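Local coordinates for protein 4-dehydrase (Streptomyces venezuelae, PDB 2PO3) that takes part in desosamine biosynthesis, probably as a pyridoxal phosphate-dependent aminotransferase that acts on a TDP-linked sugar, at residues Y273-V283 with R373-T384; H296-D304 with L354-T363. One frame throughout, in Å; residues are numbered along the deposited sequence.

Contact 1: Y273-V283 with R373-T384; sequences YREHLADLPGV and RRVADLLRLCAT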
loop_
_atom_site.group_PDB
_atom_site.type_symbol
_atom_site.label_atom_id
_atom_site.label_comp_id
_atom_site.label_asym_id
_atom_site.label_seq_id
_atom_site.Cartn_x
_atom_site.Cartn_y
_atom_site.Cartn_z
ATOM N N TYR A 273 10.581 -14.633 31.275
ATOM C CA TYR A 273 10.958 -13.310 31.706
ATOM C C TYR A 273 10.372 -13.069 33.070
ATOM O O TYR A 273 11.029 -12.524 33.944
ATOM C CB TYR A 273 10.414 -12.204 30.779
ATOM C CG TYR A 273 11.259 -11.845 29.554
ATOM C CD1 TYR A 273 10.822 -12.171 28.265
ATOM C CD2 TYR A 273 12.464 -11.154 29.683
ATOM C CE1 TYR A 273 11.557 -11.832 27.124
ATOM C CE2 TYR A 273 13.226 -10.815 28.564
ATOM C CZ TYR A 273 12.764 -11.145 27.282
ATOM O OH TYR A 273 13.501 -10.805 26.160
ATOM N N ARG A 274 9.117 -13.467 33.254
ATOM C CA ARG A 274 8.478 -13.229 34.553
ATOM C C ARG A 274 9.304 -13.779 35.676
ATOM O O ARG A 274 9.589 -13.142 36.700
ATOM C CB ARG A 274 7.092 -13.840 34.636
ATOM C CG ARG A 274 6.107 -13.031 35.471
ATOM C CD ARG A 274 4.736 -13.695 35.561
ATOM N NE ARG A 274 4.796 -15.158 35.381
ATOM C CZ ARG A 274 4.118 -15.848 34.432
ATOM N NH1 ARG A 274 4.195 -17.184 34.296
ATOM N NH2 ARG A 274 3.334 -15.157 33.598
ATOM N N GLU A 275 9.705 -15.007 35.462
ATOM C CA GLU A 275 10.511 -15.658 36.458
ATOM C C GLU A 275 11.891 -15.017 36.625
ATOM O O GLU A 275 12.358 -14.826 37.743
ATOM C CB GLU A 275 10.569 -17.180 36.220
ATOM C CG GLU A 275 11.457 -17.529 35.020
ATOM C CD GLU A 275 12.118 -18.871 35.153
ATOM O OE1 GLU A 275 12.681 -19.233 36.171
ATOM O OE2 GLU A 275 12.008 -19.610 34.063
ATOM N N HIS A 276 12.563 -14.677 35.535
ATOM C CA HIS A 276 13.871 -14.061 35.675
ATOM C C HIS A 276 13.883 -12.644 36.213
ATOM O O HIS A 276 14.956 -12.121 36.521
ATOM C CB HIS A 276 14.675 -14.039 34.376
ATOM C CG HIS A 276 15.014 -15.427 34.040
ATOM N ND1 HIS A 276 15.672 -16.221 34.965
ATOM C CD2 HIS A 276 14.758 -16.147 32.926
ATOM C CE1 HIS A 276 15.815 -17.405 34.404
ATOM N NE2 HIS A 276 15.282 -17.391 33.182
ATOM N N LEU A 277 12.725 -12.009 36.293
ATOM C CA LEU A 277 12.679 -10.617 36.773
ATOM C C LEU A 277 11.879 -10.486 38.046
ATOM O O LEU A 277 11.455 -9.413 38.490
ATOM C CB LEU A 277 12.143 -9.687 35.666
ATOM C CG LEU A 277 13.077 -9.627 34.466
ATOM C CD1 LEU A 277 12.246 -9.054 33.347
ATOM C CD2 LEU A 277 14.303 -8.762 34.759
ATOM N N ALA A 278 11.676 -11.646 38.623
ATOM C CA ALA A 278 10.947 -11.722 39.851
ATOM C C ALA A 278 11.728 -10.998 40.945
ATOM O O ALA A 278 12.983 -10.986 40.942
ATOM C CB ALA A 278 10.830 -13.191 40.213
ATOM N N ASP A 279 10.943 -10.422 41.877
ATOM C CA ASP A 279 11.453 -9.701 43.035
ATOM C C ASP A 279 12.547 -8.723 42.624
ATOM O O ASP A 279 13.717 -8.883 42.952
ATOM C CB ASP A 279 11.902 -10.699 44.146
ATOM C CG ASP A 279 10.913 -11.815 44.478
ATOM O OD1 ASP A 279 9.807 -11.596 44.949
ATOM O OD2 ASP A 279 11.353 -13.048 44.233
ATOM N N LEU A 280 12.130 -7.712 41.870
ATOM C CA LEU A 280 12.981 -6.671 41.342
ATOM C C LEU A 280 12.142 -5.422 41.447
ATOM O O LEU A 280 11.320 -5.114 40.580
ATOM C CB LEU A 280 13.362 -6.949 39.863
ATOM C CG LEU A 280 14.539 -6.120 39.346
ATOM C CD1 LEU A 280 15.675 -6.206 40.344
ATOM C CD2 LEU A 280 15.032 -6.568 37.960
ATOM N N PRO A 281 12.326 -4.711 42.547
ATOM C CA PRO A 281 11.559 -3.506 42.780
ATOM C C PRO A 281 11.801 -2.489 41.691
ATOM O O PRO A 281 12.946 -2.330 41.255
ATOM C CB PRO A 281 11.921 -2.979 44.172
ATOM C CG PRO A 281 12.714 -4.086 44.842
ATOM C CD PRO A 281 13.115 -5.083 43.756
ATOM N N GLY A 282 10.702 -1.851 41.253
ATOM C CA GLY A 282 10.754 -0.859 40.193
ATOM C C GLY A 282 10.734 -1.392 38.750
ATOM O O GLY A 282 10.770 -0.607 37.793
ATOM N N VAL A 283 10.700 -2.718 38.579
ATOM C CA VAL A 283 10.639 -3.315 37.240
ATOM C C VAL A 283 9.457 -4.263 37.242
ATOM O O VAL A 283 9.359 -5.171 38.084
ATOM C CB VAL A 283 11.865 -4.109 36.809
ATOM C CG1 VAL A 283 11.608 -4.627 35.404
ATOM C CG2 VAL A 283 13.155 -3.300 36.830
ATOM N N ARG A 373 17.732 -14.840 29.800
ATOM C CA ARG A 373 18.548 -14.657 30.976
ATOM C C ARG A 373 19.524 -13.512 30.754
ATOM O O ARG A 373 19.808 -12.642 31.570
ATOM C CB ARG A 373 19.372 -15.938 31.100
ATOM C CG ARG A 373 19.413 -16.566 32.481
ATOM C CD ARG A 373 20.469 -17.666 32.593
ATOM N NE ARG A 373 21.816 -17.123 32.800
ATOM C CZ ARG A 373 22.777 -17.039 31.865
ATOM N NH1 ARG A 373 22.598 -17.473 30.609
ATOM N NH2 ARG A 373 23.954 -16.511 32.207
ATOM N N ARG A 374 20.116 -13.529 29.602
ATOM C CA ARG A 374 21.065 -12.475 29.338
ATOM C C ARG A 374 20.387 -11.111 29.473
ATOM O O ARG A 374 20.946 -10.185 30.046
ATOM C CB ARG A 374 21.698 -12.711 27.970
ATOM C CG ARG A 374 22.115 -11.447 27.226
ATOM C CD ARG A 374 22.528 -11.709 25.778
ATOM N NE ARG A 374 23.051 -10.514 25.118
ATOM C CZ ARG A 374 23.304 -10.422 23.824
ATOM N NH1 ARG A 374 23.095 -11.450 23.006
ATOM N NH2 ARG A 374 23.769 -9.267 23.341
ATOM N N VAL A 375 19.174 -10.980 28.928
ATOM C CA VAL A 375 18.484 -9.703 29.025
ATOM C C VAL A 375 17.983 -9.411 30.417
ATOM O O VAL A 375 18.174 -8.321 30.940
ATOM C CB VAL A 375 17.525 -9.351 27.879
ATOM C CG1 VAL A 375 17.449 -10.411 26.783
ATOM C CG2 VAL A 375 16.187 -8.669 28.224
ATOM N N ALA A 376 17.364 -10.397 31.042
ATOM C CA ALA A 376 16.861 -10.214 32.392
ATOM C C ALA A 376 17.976 -9.752 33.321
ATOM O O ALA A 376 17.782 -8.844 34.096
ATOM C CB ALA A 376 16.301 -11.518 32.928
ATOM N N ASP A 377 19.150 -10.396 33.208
ATOM C CA ASP A 377 20.347 -10.122 33.986
ATOM C C ASP A 377 20.814 -8.701 33.838
ATOM O O ASP A 377 21.210 -8.048 34.809
ATOM C CB ASP A 377 21.488 -11.052 33.591
ATOM C CG ASP A 377 21.367 -12.387 34.257
ATOM O OD1 ASP A 377 20.482 -12.664 35.067
ATOM O OD2 ASP A 377 22.321 -13.199 33.848
ATOM N N LEU A 378 20.761 -8.252 32.592
ATOM C CA LEU A 378 21.117 -6.902 32.227
ATOM C C LEU A 378 20.071 -5.949 32.839
ATOM O O LEU A 378 20.376 -4.894 33.393
ATOM C CB LEU A 378 21.119 -6.794 30.696
ATOM C CG LEU A 378 22.469 -6.457 30.066
ATOM C CD1 LEU A 378 22.319 -6.151 28.564
ATOM C CD2 LEU A 378 23.068 -5.247 30.773
ATOM N N LEU A 379 18.804 -6.320 32.779
ATOM C CA LEU A 379 17.789 -5.459 33.365
ATOM C C LEU A 379 17.942 -5.379 34.880
ATOM O O LEU A 379 17.792 -4.325 35.511
ATOM C CB LEU A 379 16.399 -6.017 33.108
ATOM C CG LEU A 379 15.836 -5.593 31.760
ATOM C CD1 LEU A 379 14.400 -6.087 31.647
ATOM C CD2 LEU A 379 15.828 -4.077 31.686
ATOM N N ARG A 380 18.223 -6.534 35.468
ATOM C CA ARG A 380 18.392 -6.650 36.899
ATOM C C ARG A 380 19.544 -5.765 37.336
ATOM O O ARG A 380 19.460 -5.082 38.334
ATOM C CB ARG A 380 18.620 -8.105 37.251
ATOM C CG ARG A 380 18.740 -8.371 38.742
ATOM C CD ARG A 380 18.622 -9.853 38.987
ATOM N NE ARG A 380 17.274 -10.375 38.727
ATOM C CZ ARG A 380 16.245 -10.320 39.593
ATOM N NH1 ARG A 380 16.354 -9.750 40.795
ATOM N NH2 ARG A 380 15.056 -10.837 39.260
ATOM N N LEU A 381 20.624 -5.751 36.571
ATOM C CA LEU A 381 21.759 -4.905 36.905
ATOM C C LEU A 381 21.326 -3.431 36.957
ATOM O O LEU A 381 21.521 -2.689 37.941
ATOM C CB LEU A 381 22.882 -5.121 35.864
ATOM C CG LEU A 381 24.076 -4.177 35.950
ATOM C CD1 LEU A 381 24.768 -4.429 37.276
ATOM C CD2 LEU A 381 25.092 -4.441 34.834
ATOM N N CYS A 382 20.696 -3.005 35.863
ATOM C CA CYS A 382 20.202 -1.641 35.710
ATOM C C CYS A 382 19.282 -1.191 36.827
ATOM O O CYS A 382 19.331 -0.070 37.320
ATOM C CB CYS A 382 19.407 -1.486 34.378
ATOM S SG CYS A 382 20.419 -1.594 32.874
ATOM N N ALA A 383 18.393 -2.088 37.203
ATOM C CA ALA A 383 17.429 -1.792 38.232
ATOM C C ALA A 383 18.041 -1.716 39.606
ATOM O O ALA A 383 17.664 -0.843 40.393
ATOM C CB ALA A 383 16.269 -2.782 38.198
ATOM N N THR A 384 18.977 -2.626 39.891
ATOM C CA THR A 384 19.611 -2.652 41.198
ATOM C C THR A 384 20.753 -1.676 41.366
ATOM O O THR A 384 21.172 -1.418 42.500
ATOM C CB THR A 384 20.125 -4.050 41.564
ATOM O OG1 THR A 384 21.171 -4.369 40.667
ATOM C CG2 THR A 384 18.990 -5.056 41.441
HETATM O O HOH W 1 17.595 -12.955 36.106
#
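Arg380 reaches the carbonyl oxygens of His276 and Ala278, a worked example of an arginine closing the C-terminal end of another helix. Helix 246-276 stops here against helix 369-394, in the C-terminal part of what is by family a fold-type I aminotransferase. NH2 of Arg380 gives both bonds, 3.0 Å to His276 O and 2.7 Å to Ala278 O, nearly straight and close to the guanidinium plane; to His276 the donor stands 44° above the carbonyl plane. A bend in the arginine chain (chi3 -69°) turns the group toward these oxygens, where its positive charge would probably suit the helix end. Leu280 covers one guanidinium face, with CD2 above its centre.

The tight half is the apolar seam between the two segments. The closest side-chain carbons, His276 CB and Ala376 CB, are 3.3 Å apart. Leu277 inserts CD2 between Ala376 and Leu379, 3.8 Å from CB of the latter, while Leu280 CG and Val283 CG2 converge on the methyl of Ala383; the Val283 CG2 to Ala383 CB distance, 3.4 Å, is unusually short too. Val375 CG2 meets the edge of the Tyr273 ring, whose hydroxyl is hydrogen-bonded to Pro362 O.

The solvent side is looser. Arg373, poorly ordered, only lays CG over one His276 ring face, 4.2 Å from CE1. Nearby, a water donates to His276 O, at 2.8 Å, and Asp377 OD1, at 3.1 Å.

Contact 2: H296-D304 with L354-T363; sequences HQYVIVEID and LAARVLSLPT
The small antiparallel sheet, which borders the ligand pocket where Tyr298 touches the bound external aldimine of pyridoxal phosphate and the TDP-sugar, pairs its central strand 299-303 with its neighbour, strand 358-361. Val301 and Leu359 form a hydrogen-bonded pair, each backbone N-H hydrogen-bonding to the other's carbonyl oxygen, and Ile303 N extends the pairing to Arg357 O. One face is apolar: Val301 lies alongside Leu359, with CG2 3.9 Å from CB, and turns CG1 to Leu361 CD1 at 3.7 Å. Tyr273 and helix 312-321 cover parts of this face.

Glu302, on the other face with Ile300, Val358 and Ser360, shows how a charge is held near the end of the central strand. Arg357 NE meets Glu302 OE2 at 2.7 Å, almost in line with the C-O bond, and NH2 adds a weak second bond. The carboxylate stands nearly upright to the guanidinium plane (82°). A bend at chi3 (41°) of Arg357 carries NH1 alongside Asp304, a longer salt bridge at 3.6 Å to OD1; Asp304 OD2 caps Ala306 N. A methionine replacing Arg357 would probably leave both carboxylates without their shared positive partner and Glu302 freer to swing.

Toward Tyr298, whose ring edge approaches Ser360 OG, Leu361 N hydrogen-bonds directly to Val299 O at 2.9 Å; a water adds a bridge from Val299 N, at 2.7 Å, to Leu361 O and also reaches Ser360 OG.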
loop_
_atom_site.group_PDB
_atom_site.type_symbol
_atom_site.label_atom_id
_atom_site.label_comp_id
_atom_site.label_asym_id
_atom_site.label_seq_id
_atom_site.Cartn_x
_atom_site.Cartn_y
_atom_site.Cartn_z
ATOM N N HIS A 296 0.957 -12.731 23.192
ATOM C CA HIS A 296 2.309 -12.573 23.736
ATOM C C HIS A 296 3.398 -12.152 22.758
ATOM O O HIS A 296 4.612 -12.395 22.972
ATOM C CB HIS A 296 2.785 -13.696 24.669
ATOM C CG HIS A 296 2.001 -13.688 25.934
ATOM N ND1 HIS A 296 2.202 -12.716 26.886
ATOM C CD2 HIS A 296 1.010 -14.516 26.363
ATOM C CE1 HIS A 296 1.339 -12.952 27.876
ATOM N NE2 HIS A 296 0.601 -14.025 27.595
ATOM N N GLN A 297 2.952 -11.496 21.687
ATOM C CA GLN A 297 3.855 -10.989 20.654
ATOM C C GLN A 297 4.721 -9.805 21.169
ATOM O O GLN A 297 5.755 -9.429 20.584
ATOM C CB GLN A 297 3.085 -10.670 19.332
ATOM C CG GLN A 297 2.767 -9.178 19.102
ATOM C CD GLN A 297 1.893 -8.893 17.878
ATOM O OE1 GLN A 297 2.315 -9.007 16.723
ATOM N NE2 GLN A 297 0.648 -8.497 18.111
ATOM N N TYR A 298 4.262 -9.242 22.292
ATOM C CA TYR A 298 4.872 -8.117 22.979
ATOM C C TYR A 298 5.277 -8.397 24.421
ATOM O O TYR A 298 4.400 -8.627 25.232
ATOM C CB TYR A 298 3.825 -6.974 23.060
ATOM C CG TYR A 298 3.700 -6.236 21.755
ATOM C CD1 TYR A 298 2.522 -6.236 21.004
ATOM C CD2 TYR A 298 4.805 -5.552 21.248
ATOM C CE1 TYR A 298 2.438 -5.553 19.789
ATOM C CE2 TYR A 298 4.738 -4.872 20.031
ATOM C CZ TYR A 298 3.552 -4.866 19.296
ATOM O OH TYR A 298 3.523 -4.205 18.094
ATOM N N VAL A 299 6.572 -8.342 24.755
ATOM C CA VAL A 299 6.971 -8.539 26.132
ATOM C C VAL A 299 7.211 -7.147 26.681
ATOM O O VAL A 299 8.146 -6.479 26.252
ATOM C CB VAL A 299 8.235 -9.369 26.233
ATOM C CG1 VAL A 299 8.686 -9.412 27.679
ATOM C CG2 VAL A 299 7.949 -10.783 25.736
ATOM N N ILE A 300 6.365 -6.679 27.586
ATOM C CA ILE A 300 6.542 -5.330 28.091
ATOM C C ILE A 300 6.794 -5.250 29.586
ATOM O O ILE A 300 6.184 -5.978 30.367
ATOM C CB ILE A 300 5.317 -4.458 27.743
ATOM C CG1 ILE A 300 5.598 -3.590 26.517
ATOM C CG2 ILE A 300 5.085 -3.452 28.866
ATOM C CD1 ILE A 300 4.957 -4.044 25.235
ATOM N N VAL A 301 7.702 -4.364 29.979
ATOM C CA VAL A 301 8.006 -4.135 31.388
ATOM C C VAL A 301 7.862 -2.647 31.635
ATOM O O VAL A 301 8.026 -1.835 30.723
ATOM C CB VAL A 301 9.407 -4.511 31.866
ATOM C CG1 VAL A 301 9.690 -5.955 31.534
ATOM C CG2 VAL A 301 10.427 -3.652 31.135
ATOM N N GLU A 302 7.557 -2.300 32.876
ATOM C CA GLU A 302 7.458 -0.925 33.210
ATOM C C GLU A 302 8.611 -0.719 34.144
ATOM O O GLU A 302 8.810 -1.515 35.057
ATOM C CB GLU A 302 6.196 -0.634 33.990
ATOM C CG GLU A 302 5.011 -0.700 33.041
ATOM C CD GLU A 302 3.730 -0.445 33.774
ATOM O OE1 GLU A 302 2.797 -1.233 33.821
ATOM O OE2 GLU A 302 3.745 0.711 34.363
ATOM N N ILE A 303 9.347 0.346 33.880
ATOM C CA ILE A 303 10.486 0.779 34.659
ATOM C C ILE A 303 10.052 1.992 35.534
ATOM O O ILE A 303 9.715 3.051 34.984
ATOM C CB ILE A 303 11.623 1.240 33.742
ATOM C CG1 ILE A 303 12.117 0.073 32.897
ATOM C CG2 ILE A 303 12.778 1.800 34.599
ATOM C CD1 ILE A 303 12.178 -1.161 33.764
ATOM N N ASP A 304 10.050 1.862 36.864
ATOM C CA ASP A 304 9.682 2.963 37.773
ATOM C C ASP A 304 10.934 3.758 38.150
ATOM O O ASP A 304 11.700 3.333 39.009
ATOM C CB ASP A 304 9.069 2.450 39.086
ATOM C CG ASP A 304 8.315 3.503 39.865
ATOM O OD1 ASP A 304 7.269 3.243 40.419
ATOM O OD2 ASP A 304 8.849 4.712 39.841
ATOM N N LEU A 354 2.333 6.209 31.618
ATOM C CA LEU A 354 2.660 4.876 31.121
ATOM C C LEU A 354 3.691 4.978 30.025
ATOM O O LEU A 354 4.658 4.222 29.940
ATOM C CB LEU A 354 1.378 4.235 30.546
ATOM C CG LEU A 354 1.454 2.775 30.064
ATOM C CD1 LEU A 354 2.047 1.896 31.157
ATOM C CD2 LEU A 354 0.046 2.281 29.788
ATOM N N ALA A 355 3.478 5.949 29.166
ATOM C CA ALA A 355 4.397 6.124 28.055
ATOM C C ALA A 355 5.795 6.277 28.494
ATOM O O ALA A 355 6.718 5.909 27.768
ATOM C CB ALA A 355 4.085 7.307 27.190
ATOM N N ALA A 356 5.970 6.826 29.672
ATOM C CA ALA A 356 7.340 7.003 30.149
ATOM C C ALA A 356 7.951 5.795 30.806
ATOM O O ALA A 356 9.166 5.790 31.023
ATOM C CB ALA A 356 7.454 8.114 31.176
ATOM N N ARG A 357 7.132 4.798 31.159
ATOM C CA ARG A 357 7.675 3.602 31.836
ATOM C C ARG A 357 7.939 2.345 30.997
ATOM O O ARG A 357 8.780 1.511 31.353
ATOM C CB ARG A 357 6.739 3.217 32.978
ATOM C CG ARG A 357 6.309 4.459 33.742
ATOM C CD ARG A 357 5.010 4.286 34.494
ATOM N NE ARG A 357 4.901 2.988 35.147
ATOM C CZ ARG A 357 5.373 2.719 36.374
ATOM N NH1 ARG A 357 5.979 3.639 37.111
ATOM N NH2 ARG A 357 5.223 1.501 36.910
ATOM N N VAL A 358 7.194 2.210 29.893
ATOM C CA VAL A 358 7.236 1.062 28.988
ATOM C C VAL A 358 8.479 0.757 28.177
ATOM O O VAL A 358 9.096 1.639 27.562
ATOM C CB VAL A 358 5.939 0.928 28.180
ATOM C CG1 VAL A 358 4.751 0.940 29.148
ATOM C CG2 VAL A 358 5.772 2.037 27.128
ATOM N N LEU A 359 8.821 -0.538 28.168
ATOM C CA LEU A 359 9.971 -1.011 27.414
ATOM C C LEU A 359 9.637 -2.368 26.833
ATOM O O LEU A 359 9.228 -3.283 27.570
ATOM C CB LEU A 359 11.259 -1.117 28.265
ATOM C CG LEU A 359 12.422 -1.431 27.340
ATOM C CD1 LEU A 359 12.668 -0.282 26.391
ATOM C CD2 LEU A 359 13.684 -1.641 28.130
ATOM N N SER A 360 9.795 -2.505 25.518
ATOM C CA SER A 360 9.494 -3.785 24.863
ATOM C C SER A 360 10.762 -4.635 24.711
ATOM O O SER A 360 11.768 -4.181 24.188
ATOM C CB SER A 360 8.819 -3.542 23.503
ATOM O OG SER A 360 7.842 -4.536 23.255
ATOM N N LEU A 361 10.753 -5.879 25.152
ATOM C CA LEU A 361 11.936 -6.749 25.044
ATOM C C LEU A 361 11.850 -7.803 23.925
ATOM O O LEU A 361 10.766 -8.246 23.568
ATOM C CB LEU A 361 12.040 -7.478 26.399
ATOM C CG LEU A 361 11.990 -6.506 27.585
ATOM C CD1 LEU A 361 11.975 -7.276 28.887
ATOM C CD2 LEU A 361 13.235 -5.624 27.567
ATOM N N PRO A 362 12.963 -8.248 23.370
ATOM C CA PRO A 362 12.967 -9.258 22.295
ATOM C C PRO A 362 12.254 -10.573 22.621
ATOM O O PRO A 362 12.418 -11.156 23.699
ATOM C CB PRO A 362 14.426 -9.557 22.024
ATOM C CG PRO A 362 15.152 -8.380 22.636
ATOM C CD PRO A 362 14.333 -8.029 23.847
ATOM N N THR A 363 11.439 -11.034 21.677
ATOM C CA THR A 363 10.664 -12.274 21.798
ATOM C C THR A 363 10.518 -13.013 20.460
ATOM O O THR A 363 11.287 -12.774 19.519
ATOM C CB THR A 363 9.384 -12.233 22.700
ATOM O OG1 THR A 363 8.916 -13.527 23.086
ATOM C CG2 THR A 363 8.251 -11.361 22.135
HETATM O O HOH W 2 6.565 -13.289 24.403
HETATM O O HOH W 3 8.226 -7.309 22.863
HETATM O O HOH W 4 11.046 5.795 33.397
#

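In the fold
After an N-terminal stretch that packs on helix 369-394 comes the large domain with its mixed sheet and predicted cofactor lysine. Helix 246-276 then reaches its last turn in 273-276 and runs on through a loop to 283, the first half of contact 1. The chain enters strand 283-285 and returns through strand 299-303, which pairs, after an excursion of about 50 residues that includes helix 312-321, with strand 358-361 to close contact 2. Only afterwards does helix 369-394 close contact 1, inside whose loop contact 2 nests. The two meet directly: Tyr273 packs on Val299 and Leu361, and the backbones of Gly282 and Asp304 are hydrogen-bonded. This ties the terminal helix and small sheet to helix 246-276.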